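PDB 6NQC: cyanophycinase-like exopeptidase from actinobacterium SCGC AAA027-L06, which probably hydrolyses peptide bonds as a serine peptidase of the cyanophycinase-like S51 family. Local coordinates for residues 32-37 with 58-63; 37-42 with 81-86; 71-76 with 91-96. One frame throughout, in Å; residues are numbered along the deposited sequence.

In the fold
The three contacts lie on or near strands 57-61 and 90-93, at one end of the central sheet, with the 32-37 loop and helix 39-51 coming in from strand 26-29. Contacts 1 and 2, with centres about 8 Å apart, are tied by two probable hydrogen bonds, Tyr34 N to Glu42 OE2 (2.8 Å) and Leu35 O to Gln83 NE2 (3.2 Å). Contact 3, centred about 10 Å from contact 1, joins it through neighbouring strands 57-61 and 90-93, where Gln60 N meets Lys92 O at 2.9 Å. Contacts 2 and 3 lie about 15 Å apart on helix 70-87 and both touch the sulfate. Trp76 of contact 3 lies near, without touching, the probable catalytic triad Ser154, His189 and Glu219.

Contact 1 of 3, residues 32-37 with 58-63; sequences GEYLPA and FLQIPT
The Tyr34 ring lies between two side chains: Gln60 NE2 stands 4.1 Å above the plane of one Tyr34 face, toward the rim, and Glu33 CG rests against the rim of the opposite face. The same amide nitrogen serves a second ring, for Gln60 NE2 also sits 3.5 Å above the Phe58 plane, this time over its centre. The NH2 group is thus wedged between two aromatics. Its amide plane is turned only 26° from the Tyr34 ring, and a hydrogen bond from Gln60 NE2 to Gly80 O on helix 70-87 fixes its rotation.

The two rings meet directly as well. Tyr34 CE1 comes to 3.6 Å from Phe58 CZ, with the planes at 74° in an oblique pairing. Farther out, Tyr34 and Gln60 run alongside each other, heading opposite ways, and the phenol oxygen ends against the aliphatic part of the glutamine: Tyr34 OH is 3.4 Å from Gln60 CB. With Tyr34 CG anti to its own carbonyl carbon (chi1 -49°), the ring reaches from the loop to the strand.

Tyr34 occupies the third position of a type II turn from Gly32 to Leu35, closed by a weak bond of 3.3 Å from Leu35 N to Gly32 O. All the touching residues are buried. The loop that follows strand 26-29 is thereby pinned over strand 57-61, with Leu79 and Gln83 of helix 70-87 against Tyr34 and Tyr118 of strand 116-119 meeting both rings.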
loop_
_atom_site.group_PDB
_atom_site.type_symbol
_atom_site.label_atom_id
_atom_site.label_comp_id
_atom_site.label_asym_id
_atom_site.label_seq_id
_atom_site.Cartn_x
_atom_site.Cartn_y
_atom_site.Cartn_z
ATOM N N GLY A 32 -6.464 -4.191 -7.697
ATOM C CA GLY A 32 -7.470 -3.342 -8.313
ATOM C C GLY A 32 -7.225 -1.874 -8.158
ATOM O O GLY A 32 -8.192 -1.098 -8.232
ATOM N N GLU A 33 -5.969 -1.464 -7.922
ATOM C CA GLU A 33 -5.664 -0.048 -7.815
ATOM C C GLU A 33 -6.180 0.689 -9.050
ATOM O O GLU A 33 -6.165 0.163 -10.171
ATOM C CB GLU A 33 -4.169 0.192 -7.636
ATOM C CG GLU A 33 -3.287 -0.145 -8.847
ATOM C CD GLU A 33 -2.753 -1.559 -8.799
ATOM O OE1 GLU A 33 -3.495 -2.454 -9.200
ATOM O OE2 GLU A 33 -1.609 -1.771 -8.323
ATOM N N TYR A 34 -6.637 1.923 -8.806
ATOM C CA TYR A 34 -7.010 2.881 -9.842
ATOM C C TYR A 34 -8.200 2.424 -10.666
ATOM O O TYR A 34 -8.467 2.999 -11.738
ATOM C CB TYR A 34 -5.829 3.211 -10.763
ATOM C CG TYR A 34 -4.544 3.573 -10.049
ATOM C CD1 TYR A 34 -4.584 4.144 -8.786
ATOM C CD2 TYR A 34 -3.307 3.317 -10.616
ATOM C CE1 TYR A 34 -3.428 4.469 -8.104
ATOM C CE2 TYR A 34 -2.110 3.652 -9.927
ATOM C CZ TYR A 34 -2.199 4.240 -8.668
ATOM O OH TYR A 34 -1.074 4.581 -7.943
ATOM N N LEU A 35 -8.950 1.437 -10.228
ATOM C CA LEU A 35 -10.070 0.993 -11.060
ATOM C C LEU A 35 -11.418 1.464 -10.514
ATOM O O LEU A 35 -11.538 1.817 -9.328
ATOM C CB LEU A 35 -10.090 -0.526 -11.235
ATOM C CG LEU A 35 -8.921 -1.069 -12.074
ATOM C CD1 LEU A 35 -9.174 -2.539 -12.400
ATOM C CD2 LEU A 35 -8.637 -0.263 -13.347
ATOM N N PRO A 36 -12.454 1.521 -11.362
ATOM C CA PRO A 36 -13.748 2.064 -10.901
ATOM C C PRO A 36 -14.282 1.425 -9.638
ATOM O O PRO A 36 -14.834 2.133 -8.770
ATOM C CB PRO A 36 -14.681 1.794 -12.099
ATOM C CG PRO A 36 -13.786 1.812 -13.274
ATOM C CD PRO A 36 -12.466 1.199 -12.801
ATOM N N ALA A 37 -14.070 0.117 -9.477
ATOM C CA ALA A 37 -14.630 -0.604 -8.341
ATOM C C ALA A 37 -14.069 -0.126 -7.000
ATOM O O ALA A 37 -14.742 -0.273 -5.969
ATOM C CB ALA A 37 -14.368 -2.110 -8.506
ATOM N N PHE A 58 -3.430 13.299 -5.558
ATOM C CA PHE A 58 -3.378 11.836 -5.623
ATOM C C PHE A 58 -1.994 11.497 -6.158
ATOM O O PHE A 58 -1.757 11.470 -7.368
ATOM C CB PHE A 58 -4.481 11.332 -6.548
ATOM C CG PHE A 58 -4.732 9.863 -6.513
ATOM C CD1 PHE A 58 -3.840 8.962 -5.924
ATOM C CD2 PHE A 58 -5.886 9.368 -7.085
ATOM C CE1 PHE A 58 -4.119 7.602 -5.938
ATOM C CE2 PHE A 58 -6.160 8.013 -7.086
ATOM C CZ PHE A 58 -5.275 7.133 -6.513
ATOM N N LEU A 59 -1.055 11.280 -5.242
ATOM C CA LEU A 59 0.337 11.062 -5.588
ATOM C C LEU A 59 0.545 9.560 -5.791
ATOM O O LEU A 59 0.176 8.754 -4.931
ATOM C CB LEU A 59 1.232 11.624 -4.480
ATOM C CG LEU A 59 2.645 12.028 -4.844
ATOM C CD1 LEU A 59 3.236 13.020 -3.846
ATOM C CD2 LEU A 59 3.483 10.751 -4.870
ATOM N N GLN A 60 1.069 9.186 -6.942
ATOM C CA GLN A 60 1.105 7.791 -7.384
ATOM C C GLN A 60 2.547 7.367 -7.593
ATOM O O GLN A 60 3.309 8.045 -8.284
ATOM C CB GLN A 60 0.287 7.614 -8.657
ATOM C CG GLN A 60 -1.146 7.969 -8.423
ATOM C CD GLN A 60 -1.949 8.104 -9.688
ATOM O OE1 GLN A 60 -1.417 7.972 -10.794
ATOM N NE2 GLN A 60 -3.256 8.326 -9.528
ATOM N N ILE A 61 2.936 6.288 -6.929
ATOM C CA ILE A 61 4.327 5.841 -6.925
ATOM C C ILE A 61 4.382 4.432 -7.500
ATOM O O ILE A 61 3.859 3.459 -6.904
ATOM C CB ILE A 61 4.935 5.921 -5.515
ATOM C CG1 ILE A 61 4.909 7.373 -5.037
ATOM C CG2 ILE A 61 6.327 5.383 -5.547
ATOM C CD1 ILE A 61 5.488 7.597 -3.696
ATOM N N PRO A 62 4.980 4.283 -8.689
ATOM C CA PRO A 62 4.926 3.007 -9.395
ATOM C C PRO A 62 6.221 2.229 -9.292
ATOM O O PRO A 62 6.472 1.346 -10.107
ATOM C CB PRO A 62 4.683 3.460 -10.843
ATOM C CG PRO A 62 5.613 4.643 -10.922
ATOM C CD PRO A 62 5.513 5.348 -9.569
ATOM N N THR A 63 7.039 2.544 -8.308
ATOM C CA THR A 63 8.360 1.954 -8.218
ATOM C C THR A 63 8.368 0.442 -8.207
ATOM O O THR A 63 9.345 -0.168 -8.652
ATOM C CB THR A 63 9.041 2.472 -6.927
ATOM O OG1 THR A 63 8.925 3.894 -6.913
ATOM C CG2 THR A 63 10.501 2.053 -6.859
#

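Contact 2 of 3, residues 37-42 with 81-86; sequences ALAEFE and RQQADR. With SO4 (sulfate ion), chain B.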
loop_
_atom_site.group_PDB
_atom_site.type_symbol
_atom_site.label_atom_id
_atom_site.label_comp_id
_atom_site.label_asym_id
_atom_site.label_seq_id
_atom_site.Cartn_x
_atom_site.Cartn_y
_atom_site.Cartn_z
ATOM N N ALA A 37 -14.070 0.117 -9.477
ATOM C CA ALA A 37 -14.630 -0.604 -8.341
ATOM C C ALA A 37 -14.069 -0.126 -7.000
ATOM O O ALA A 37 -14.742 -0.273 -5.969
ATOM C CB ALA A 37 -14.368 -2.110 -8.506
ATOM N N LEU A 38 -12.855 0.425 -6.989
ATOM C CA LEU A 38 -12.249 0.988 -5.786
ATOM C C LEU A 38 -12.140 2.505 -5.860
ATOM O O LEU A 38 -11.423 3.129 -5.073
ATOM C CB LEU A 38 -10.875 0.363 -5.538
ATOM C CG LEU A 38 -10.903 -1.100 -5.108
ATOM C CD1 LEU A 38 -9.478 -1.575 -4.832
ATOM C CD2 LEU A 38 -11.779 -1.278 -3.896
ATOM N N ALA A 39 -12.887 3.116 -6.774
ATOM C CA ALA A 39 -12.846 4.559 -6.948
ATOM C C ALA A 39 -13.353 5.287 -5.719
ATOM O O ALA A 39 -12.750 6.284 -5.309
ATOM C CB ALA A 39 -13.646 4.959 -8.197
ATOM N N GLU A 40 -14.459 4.836 -5.114
ATOM C CA GLU A 40 -14.935 5.546 -3.943
ATOM C C GLU A 40 -14.020 5.311 -2.745
ATOM O O GLU A 40 -13.858 6.212 -1.907
ATOM C CB GLU A 40 -16.364 5.148 -3.590
ATOM C CG GLU A 40 -16.933 5.943 -2.372
ATOM C CD GLU A 40 -16.620 7.462 -2.404
ATOM O OE1 GLU A 40 -15.952 7.964 -1.453
ATOM O OE2 GLU A 40 -17.048 8.142 -3.365
ATOM N N PHE A 41 -13.412 4.135 -2.643
ATOM C CA PHE A 41 -12.400 3.934 -1.606
ATOM C C PHE A 41 -11.247 4.919 -1.762
ATOM O O PHE A 41 -10.834 5.568 -0.777
ATOM C CB PHE A 41 -11.874 2.502 -1.648
ATOM C CG PHE A 41 -10.746 2.256 -0.684
ATOM C CD1 PHE A 41 -10.944 2.428 0.685
ATOM C CD2 PHE A 41 -9.505 1.881 -1.140
ATOM C CE1 PHE A 41 -9.899 2.230 1.575
ATOM C CE2 PHE A 41 -8.470 1.648 -0.271
ATOM C CZ PHE A 41 -8.665 1.839 1.092
ATOM N N GLU A 42 -10.686 5.025 -2.986
ATOM C CA GLU A 42 -9.531 5.900 -3.188
ATOM C C GLU A 42 -9.925 7.364 -2.929
ATOM O O GLU A 42 -9.159 8.132 -2.316
ATOM C CB GLU A 42 -8.949 5.720 -4.596
ATOM C CG GLU A 42 -8.177 4.365 -4.729
ATOM C CD GLU A 42 -7.791 3.935 -6.132
ATOM O OE1 GLU A 42 -7.869 4.758 -7.090
ATOM O OE2 GLU A 42 -7.364 2.768 -6.264
ATOM N N ARG A 81 -3.815 8.449 -13.897
ATOM C CA ARG A 81 -4.321 9.757 -14.272
ATOM C C ARG A 81 -5.820 9.704 -14.537
ATOM O O ARG A 81 -6.565 10.589 -14.105
ATOM C CB ARG A 81 -3.569 10.270 -15.499
ATOM C CG ARG A 81 -3.882 11.721 -15.855
ATOM C CD ARG A 81 -2.917 12.214 -16.932
ATOM N NE ARG A 81 -1.674 12.766 -16.386
ATOM C CZ ARG A 81 -0.640 13.150 -17.132
ATOM N NH1 ARG A 81 -0.698 13.035 -18.468
ATOM N NH2 ARG A 81 0.443 13.660 -16.553
ATOM N N GLN A 82 -6.286 8.660 -15.221
ATOM C CA GLN A 82 -7.713 8.567 -15.533
ATOM C C GLN A 82 -8.548 8.325 -14.291
ATOM O O GLN A 82 -9.669 8.823 -14.195
ATOM C CB GLN A 82 -7.944 7.470 -16.582
ATOM C CG GLN A 82 -7.264 7.816 -17.912
ATOM C CD GLN A 82 -7.355 6.714 -18.977
ATOM O OE1 GLN A 82 -7.099 6.965 -20.169
ATOM N NE2 GLN A 82 -7.686 5.499 -18.548
ATOM N N GLN A 83 -8.015 7.604 -13.303
ATOM C CA GLN A 83 -8.742 7.492 -12.046
ATOM C C GLN A 83 -8.838 8.858 -11.371
ATOM O O GLN A 83 -9.922 9.274 -10.946
ATOM C CB GLN A 83 -8.094 6.467 -11.124
ATOM C CG GLN A 83 -8.787 6.324 -9.772
ATOM C CD GLN A 83 -9.891 5.311 -9.791
ATOM O OE1 GLN A 83 -10.672 5.247 -10.748
ATOM N NE2 GLN A 83 -9.986 4.511 -8.735
ATOM N N ALA A 84 -7.711 9.562 -11.266
ATOM C CA ALA A 84 -7.707 10.865 -10.605
ATOM C C ALA A 84 -8.676 11.824 -11.287
ATOM O O ALA A 84 -9.382 12.589 -10.623
ATOM C CB ALA A 84 -6.296 11.438 -10.609
ATOM N N ASP A 85 -8.728 11.791 -12.618
ATOM C CA ASP A 85 -9.681 12.631 -13.344
ATOM C C ASP A 85 -11.129 12.272 -13.005
ATOM O O ASP A 85 -11.967 13.155 -12.800
ATOM C CB ASP A 85 -9.447 12.495 -14.853
ATOM C CG ASP A 85 -8.150 13.177 -15.311
ATOM O OD1 ASP A 85 -7.582 13.981 -14.530
ATOM O OD2 ASP A 85 -7.703 12.891 -16.442
ATOM N N ARG A 86 -11.446 10.982 -12.941
ATOM C CA ARG A 86 -12.797 10.587 -12.567
ATOM C C ARG A 86 -13.158 11.075 -11.173
ATOM O O ARG A 86 -14.312 11.392 -10.909
ATOM C CB ARG A 86 -12.952 9.058 -12.634
ATOM C CG ARG A 86 -12.858 8.482 -14.043
ATOM C CD ARG A 86 -13.355 7.033 -14.110
ATOM N NE ARG A 86 -12.426 6.115 -13.473
ATOM C CZ ARG A 86 -11.387 5.562 -14.089
ATOM N NH1 ARG A 86 -11.158 5.821 -15.365
ATOM N NH2 ARG A 86 -10.587 4.746 -13.419
HETATM S S SO4 B . 2.279 14.552 -13.525
HETATM O O1 SO4 B . 3.525 14.274 -14.273
HETATM O O2 SO4 B . 1.273 15.143 -14.411
HETATM O O3 SO4 B . 2.547 15.503 -12.424
HETATM O O4 SO4 B . 1.735 13.286 -13.039
#
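Gln83 reaches Glu42 because its CG leaves anti to the backbone N and the chain then bends at chi2 (88°), swinging the amide across to the other helix; Glu42 answers with a chain extended beyond CG. This is a helix-helix contact of the alpha/beta fold: helices 39-51 and 70-87 lie on the same face of the central sheet, where Glu42, Gln83 and Ala84 all touch Phe58.

The glutamine comes in nearly perpendicular to the glutamate. Gln83 NE2 donates to Glu42 OE1 at 2.7 Å, nearly in the plane of its own amide, yet it comes down on the carboxylate oxygen from well above the carboxylate plane. The bond is fairly straight, 162° at the hydrogen. Beside it the amide packs on the start of the helix, Gln83 NE2 lying 3.4 Å from Ala39 CA and 3.7 Å from Ala39 CB.

Both ends of the amide are held. Gln83 NE2 has a second acceptor in Leu35 O, while Gln83 OE1 takes a bond of 2.7 Å from Arg86 NH2, one turn along its own helix. Glu42 OE2 in turn accepts from Tyr34 N, and the carboxylate's place in the first turn of helix 39-51 would tend to stabilise its negative charge. A leucine in place of Gln83 would probably leave Glu42 OE1 and Leu35 O without this donor and set the Arg86 guanidinium free to turn.

From the same helix, Arg81 sends its guanidinium to a sulfate ion, probably from the crystallisation liquor: Arg81 NH2 bonds to sulfate O2 at 2.7 Å.

Contact 3 of 3, residues 71-76 with 91-96; sequences NRIEFW and SKFLPV. With SO4 (sulfate ion), chain B.
Phe93 reaches from its strand to Ile73 and Trp76 on the helix, and its atoms can be followed outward one by one. Its CB stays beside the sulfate ion, 3.4 Å from sulfate O4, the oxygen that the backbone Phe93 N also grips at 2.8 Å in a nearly straight bond (170°). Placing CG anti to the backbone N (chi1 -171°) carries the ring away from the strand. One rim atom, Phe93 CE1, rests loosely at 4.4 Å from Trp76 CB. Across the ring, Phe93 CE2 lies 4.0 Å from Ile73 CG2.

At the tip, Phe93 CZ touches Ile73 CG2 at 3.8 Å and comes equally close to Ile73 O. The methyl lies at the ring edge, in its plane, and the isoleucine and phenylalanine side chains meet roughly square-on. Pro62 and Lys77 also pack on Phe93, while the Trp76 indole leads away toward Glu33. The sulfate has a second holder in Arg81 NH2.

Helix 70-87 is thus packed by apolar contacts against strand 90-93, closing the beta-alpha-beta crossover that runs from strand 57-61 through this helix to its parallel neighbour.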
loop_
_atom_site.group_PDB
_atom_site.type_symbol
_atom_site.label_atom_id
_atom_site.label_comp_id
_atom_site.label_asym_id
_atom_site.label_seq_id
_atom_site.Cartn_x
_atom_site.Cartn_y
_atom_site.Cartn_z
ATOM N N ASN A 71 6.742 1.315 -21.834
ATOM C CA ASN A 71 5.310 1.393 -22.146
ATOM C C ASN A 71 4.464 0.976 -20.948
ATOM O O ASN A 71 3.371 1.515 -20.728
ATOM C CB ASN A 71 4.964 0.493 -23.346
ATOM C CG ASN A 71 5.670 0.915 -24.629
ATOM O OD1 ASN A 71 5.797 2.109 -24.925
ATOM N ND2 ASN A 71 6.114 -0.075 -25.407
ATOM N N ARG A 72 4.938 -0.021 -20.191
ATOM C CA ARG A 72 4.223 -0.467 -19.007
ATOM C C ARG A 72 4.099 0.657 -17.994
ATOM O O ARG A 72 3.055 0.832 -17.372
ATOM C CB ARG A 72 4.941 -1.631 -18.345
ATOM C CG ARG A 72 4.498 -2.971 -18.808
ATOM C CD ARG A 72 3.134 -3.375 -18.277
ATOM N NE ARG A 72 2.969 -4.833 -18.434
ATOM C CZ ARG A 72 3.195 -5.540 -19.555
ATOM N NH1 ARG A 72 3.603 -4.957 -20.682
ATOM N NH2 ARG A 72 3.003 -6.844 -19.539
ATOM N N ILE A 73 5.190 1.389 -17.775
ATOM C CA ILE A 73 5.179 2.494 -16.838
ATOM C C ILE A 73 4.230 3.583 -17.304
ATOM O O ILE A 73 3.430 4.094 -16.513
ATOM C CB ILE A 73 6.615 3.018 -16.648
ATOM C CG1 ILE A 73 7.503 1.942 -15.999
ATOM C CG2 ILE A 73 6.588 4.288 -15.847
ATOM C CD1 ILE A 73 7.330 1.846 -14.498
ATOM N N GLU A 74 4.266 3.939 -18.589
ATOM C CA GLU A 74 3.309 4.924 -19.088
ATOM C C GLU A 74 1.869 4.437 -18.953
ATOM O O GLU A 74 0.951 5.249 -18.776
ATOM C CB GLU A 74 3.602 5.275 -20.555
ATOM C CG GLU A 74 2.744 6.406 -21.114
ATOM C CD GLU A 74 2.953 7.737 -20.413
ATOM O OE1 GLU A 74 4.083 7.987 -19.913
ATOM O OE2 GLU A 74 1.977 8.531 -20.378
ATOM N N PHE A 75 1.631 3.141 -19.086
ATOM C CA PHE A 75 0.292 2.612 -18.877
ATOM C C PHE A 75 -0.136 2.813 -17.425
ATOM O O PHE A 75 -1.287 3.183 -17.171
ATOM C CB PHE A 75 0.233 1.128 -19.268
ATOM C CG PHE A 75 -1.160 0.521 -19.185
ATOM C CD1 PHE A 75 -2.084 0.744 -20.192
ATOM C CD2 PHE A 75 -1.533 -0.277 -18.107
ATOM C CE1 PHE A 75 -3.379 0.185 -20.131
ATOM C CE2 PHE A 75 -2.806 -0.823 -18.038
ATOM C CZ PHE A 75 -3.735 -0.592 -19.073
ATOM N N TRP A 76 0.779 2.579 -16.467
ATOM C CA TRP A 76 0.472 2.860 -15.071
ATOM C C TRP A 76 0.127 4.343 -14.877
ATOM O O TRP A 76 -0.840 4.672 -14.177
ATOM C CB TRP A 76 1.617 2.458 -14.134
ATOM C CG TRP A 76 1.593 1.014 -13.738
ATOM C CD1 TRP A 76 2.521 0.059 -14.071
ATOM C CD2 TRP A 76 0.573 0.332 -12.978
ATOM N NE1 TRP A 76 2.148 -1.160 -13.560
ATOM C CE2 TRP A 76 0.967 -1.034 -12.885
ATOM C CE3 TRP A 76 -0.617 0.731 -12.385
ATOM C CZ2 TRP A 76 0.213 -1.988 -12.200
ATOM C CZ3 TRP A 76 -1.378 -0.224 -11.710
ATOM C CH2 TRP A 76 -0.965 -1.562 -11.628
ATOM N N SER A 91 -3.587 14.419 -10.168
ATOM C CA SER A 91 -2.627 13.353 -9.893
ATOM C C SER A 91 -1.209 13.893 -10.010
ATOM O O SER A 91 -0.945 14.887 -10.704
ATOM C CB SER A 91 -2.857 12.202 -10.865
ATOM O OG SER A 91 -2.845 12.704 -12.190
ATOM N N LYS A 92 -0.287 13.242 -9.298
ATOM C CA LYS A 92 1.142 13.489 -9.415
ATOM C C LYS A 92 1.807 12.124 -9.532
ATOM O O LYS A 92 1.915 11.409 -8.527
ATOM C CB LYS A 92 1.681 14.252 -8.210
ATOM C CG LYS A 92 0.999 15.613 -8.021
ATOM C CD LYS A 92 1.423 16.567 -9.105
ATOM C CE LYS A 92 1.446 18.004 -8.612
ATOM N NZ LYS A 92 1.540 18.950 -9.758
ATOM N N PHE A 93 2.179 11.740 -10.746
ATOM C CA PHE A 93 2.956 10.523 -10.995
ATOM C C PHE A 93 4.415 10.783 -10.704
ATOM O O PHE A 93 5.005 11.706 -11.259
ATOM C CB PHE A 93 2.765 10.099 -12.445
ATOM C CG PHE A 93 3.322 8.761 -12.791
ATOM C CD1 PHE A 93 2.679 7.592 -12.400
ATOM C CD2 PHE A 93 4.445 8.664 -13.592
ATOM C CE1 PHE A 93 3.172 6.384 -12.740
ATOM C CE2 PHE A 93 4.934 7.443 -13.969
ATOM C CZ PHE A 93 4.298 6.299 -13.554
ATOM N N LEU A 94 4.995 9.991 -9.820
ATOM C CA LEU A 94 6.403 10.149 -9.420
ATOM C C LEU A 94 7.189 9.039 -10.077
ATOM O O LEU A 94 7.170 7.898 -9.586
ATOM C CB LEU A 94 6.569 10.055 -7.908
ATOM C CG LEU A 94 6.923 11.340 -7.179
ATOM C CD1 LEU A 94 5.801 12.320 -7.426
ATOM C CD2 LEU A 94 7.106 11.100 -5.709
ATOM N N PRO A 95 7.866 9.302 -11.197
ATOM C CA PRO A 95 8.527 8.172 -11.931
ATOM C C PRO A 95 9.828 7.745 -11.252
ATOM O O PRO A 95 10.893 7.968 -11.738
ATOM C CB PRO A 95 8.775 8.810 -13.302
ATOM C CG PRO A 95 8.899 10.296 -13.052
ATOM C CD PRO A 95 7.964 10.592 -11.917
ATOM N N VAL A 96 9.692 7.192 -10.044
ATOM C CA VAL A 96 10.849 6.746 -9.269
ATOM C C VAL A 96 11.055 5.281 -9.629
ATOM O O VAL A 96 10.352 4.400 -9.138
ATOM C CB VAL A 96 10.655 6.948 -7.769
ATOM C CG1 VAL A 96 11.761 6.290 -6.975
ATOM C CG2 VAL A 96 10.606 8.436 -7.460
HETATM S S SO4 B . 2.279 14.552 -13.525
HETATM O O1 SO4 B . 3.525 14.274 -14.273
HETATM O O2 SO4 B . 1.273 15.143 -14.411
HETATM O O3 SO4 B . 2.547 15.503 -12.424
HETATM O O4 SO4 B . 1.735 13.286 -13.039
#